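Local structure of putative uncharacterized protein (3DML) at residues A38-A41 and P42-P45. The protein is a periplasmic thiol-disulfide oxidoreductase of the thioredoxin fold that probably reduces disulfide bonds in partner proteins during chemotrophic sulfur oxidation. Residues are numbered along the deposited sequence; the frame is centred on the assembly and turned at random.
Sequences AEIA and PQYP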
ATOM      1  N   ALA A  38      11.943   2.617   5.997  1.00 17.60           N
ATOM      2  CA  ALA A  38      13.369   2.309   6.062  1.00 17.96           C
ATOM      3  C   ALA A  38      13.734   1.031   5.314  1.00 18.86           C
ATOM      4  O   ALA A  38      14.822   0.937   4.742  1.00 19.24           O
ATOM      5  CB  ALA A  38      13.823   2.189   7.509  1.00 17.82           C
ATOM      6  N   GLU A  39      12.849   0.035   5.340  1.00 17.51           N
ATOM      7  CA  GLU A  39      13.209  -1.303   4.893  1.00 17.77           C
ATOM      8  C   GLU A  39      12.800  -1.594   3.464  1.00 17.45           C
ATOM      9  O   GLU A  39      13.604  -2.124   2.679  1.00 18.85           O
ATOM     10  CB  GLU A  39      12.606  -2.367   5.812  1.00 17.56           C
ATOM     11  CG  GLU A  39      13.251  -2.359   7.171  1.00 20.93           C
ATOM     12  CD  GLU A  39      12.528  -3.170   8.227  1.00 24.45           C
ATOM     13  OE1 GLU A  39      11.645  -4.019   7.910  1.00 24.73           O
ATOM     14  OE2 GLU A  39      12.885  -2.951   9.407  1.00 26.63           O
ATOM     15  N   ILE A  40      11.547  -1.292   3.133  1.00 15.17           N
ATOM     16  CA  ILE A  40      11.012  -1.617   1.817  1.00 13.27           C
ATOM     17  C   ILE A  40      11.086  -0.411   0.865  1.00 13.45           C
ATOM     18  O   ILE A  40      11.493  -0.558  -0.299  1.00 12.72           O
ATOM     19  CB  ILE A  40       9.542  -2.110   1.895  1.00 13.16           C
ATOM     20  CG1 ILE A  40       9.405  -3.434   2.688  1.00 12.91           C
ATOM     21  CG2 ILE A  40       8.923  -2.216   0.499  1.00 11.32           C
ATOM     22  CD1 ILE A  40      10.122  -4.591   2.065  1.00 11.67           C
ATOM     23  N   ALA A  41      10.673   0.764   1.338  1.00 12.50           N
ATOM     24  CA  ALA A  41      10.539   1.947   0.463  1.00 13.21           C
ATOM     25  C   ALA A  41      11.755   2.210  -0.466  1.00 13.72           C
ATOM     26  O   ALA A  41      11.570   2.457  -1.641  1.00 13.80           O
ATOM     27  CB  ALA A  41      10.201   3.211   1.273  1.00 12.62           C
ATOM     28  N   PRO A  42      12.991   2.161   0.067  1.00 15.15           N
ATOM     29  CA  PRO A  42      14.142   2.414  -0.823  1.00 16.06           C
ATOM     30  C   PRO A  42      14.245   1.401  -1.992  1.00 15.86           C
ATOM     31  O   PRO A  42      14.561   1.796  -3.126  1.00 16.22           O
ATOM     32  CB  PRO A  42      15.353   2.291   0.116  1.00 16.89           C
ATOM     33  CG  PRO A  42      14.793   2.441   1.538  1.00 17.49           C
ATOM     34  CD  PRO A  42      13.403   1.860   1.455  1.00 15.30           C
ATOM     35  N   GLN A  43      13.964   0.117  -1.744  1.00 14.75           N
ATOM     36  CA  GLN A  43      14.041  -0.909  -2.796  1.00 15.08           C
ATOM     37  C   GLN A  43      12.839  -0.854  -3.720  1.00 13.93           C
ATOM     38  O   GLN A  43      12.925  -1.207  -4.891  1.00 13.70           O
ATOM     39  CB  GLN A  43      14.027  -2.325  -2.178  1.00 16.32           C
ATOM     40  CG  GLN A  43      14.926  -2.489  -1.001  1.00 19.07           C
ATOM     41  CD  GLN A  43      14.792  -3.866  -0.378  1.00 21.21           C
ATOM     42  OE1 GLN A  43      14.046  -4.059   0.608  1.00 20.17           O
ATOM     43  NE2 GLN A  43      15.508  -4.836  -0.947  1.00 17.88           N
ATOM     44  N   TYR A  44      11.699  -0.439  -3.176  1.00 11.94           N
ATOM     45  CA  TYR A  44      10.429  -0.638  -3.841  1.00 12.01           C
ATOM     46  C   TYR A  44      10.348  -0.215  -5.330  1.00 11.57           C
ATOM     47  O   TYR A  44      10.024  -1.037  -6.183  1.00 12.39           O
ATOM     48  CB  TYR A  44       9.292  -0.021  -2.984  1.00 11.78           C
ATOM     49  CG  TYR A  44       7.936  -0.437  -3.468  1.00 11.76           C
ATOM     50  CD1 TYR A  44       7.402  -1.680  -3.127  1.00 14.81           C
ATOM     51  CD2 TYR A  44       7.180   0.411  -4.284  1.00 12.28           C
ATOM     52  CE1 TYR A  44       6.152  -2.078  -3.584  1.00 13.17           C
ATOM     53  CE2 TYR A  44       5.939   0.037  -4.750  1.00 12.73           C
ATOM     54  CZ  TYR A  44       5.414  -1.209  -4.393  1.00 12.36           C
ATOM     55  OH  TYR A  44       4.173  -1.597  -4.855  1.00 13.73           O
ATOM     56  N   PRO A  45      10.649   1.057  -5.661  1.00 12.11           N
ATOM     57  CA  PRO A  45      10.516   1.427  -7.082  1.00 11.80           C
ATOM     58  C   PRO A  45      11.580   0.811  -8.000  1.00 12.24           C
ATOM     59  O   PRO A  45      11.499   0.958  -9.218  1.00 11.92           O
ATOM     60  CB  PRO A  45      10.642   2.965  -7.048  1.00 11.72           C
ATOM     61  CG  PRO A  45      11.515   3.241  -5.882  1.00 13.56           C
ATOM     62  CD  PRO A  45      11.068   2.216  -4.839  1.00 12.62           C
TER
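Ile-40 and Tyr-44, four residues apart, form the buried side of the turn that follows helix 31-39. The CG2 methyl of Ile-40 meets the tyrosine ring obliquely, 4.0 Å from CD1. A chi1 of -168°, which sets CG opposite the backbone N, directs the Tyr-44 ring away from the turn to Val-55, and its hydroxyl bonds to the carbonyl of Ala-53. Ile-40 in turn packs on Trp-102 of helix 98-112.

The backbone is wound closely here. The amide of Tyr-44 reaches Ile-40 O at 2.9 Å in an i to i+4 bond, and makes a weak second bond to Ala-41 O. Gln-43 N also bonds weakly to Ile-40 O, so this oxygen receives two amides. Pro-42 has no amide hydrogen to give; its CG instead lies 3.5 Å from Ala-38 O, and its CD is pressed to 3.5 Å from Ala-41 CB. Pro-45 keeps its CD 3.2 Å from Ala-41 O.

The solvent side is looser: Pro-42 and Pro-45 are exposed, and Gln-43, partly exposed, brings its CG no nearer than 3.9 Å to Glu-39 O while also touching Glu-98. At Gln-43, an alanine would probably leave the Glu-39 carbonyl without the side chain lying over it and lose the touch on helix 98-112. The turn around Ile-40 O, with Pro-42 and Pro-45 in it, joins helix 31-39, which starts at the CxxC motif of Cys-30 and Cys-33, to the 3-10 segment beginning at Tyr-44 and on toward helix 48-52 of the thioredoxin-like fold.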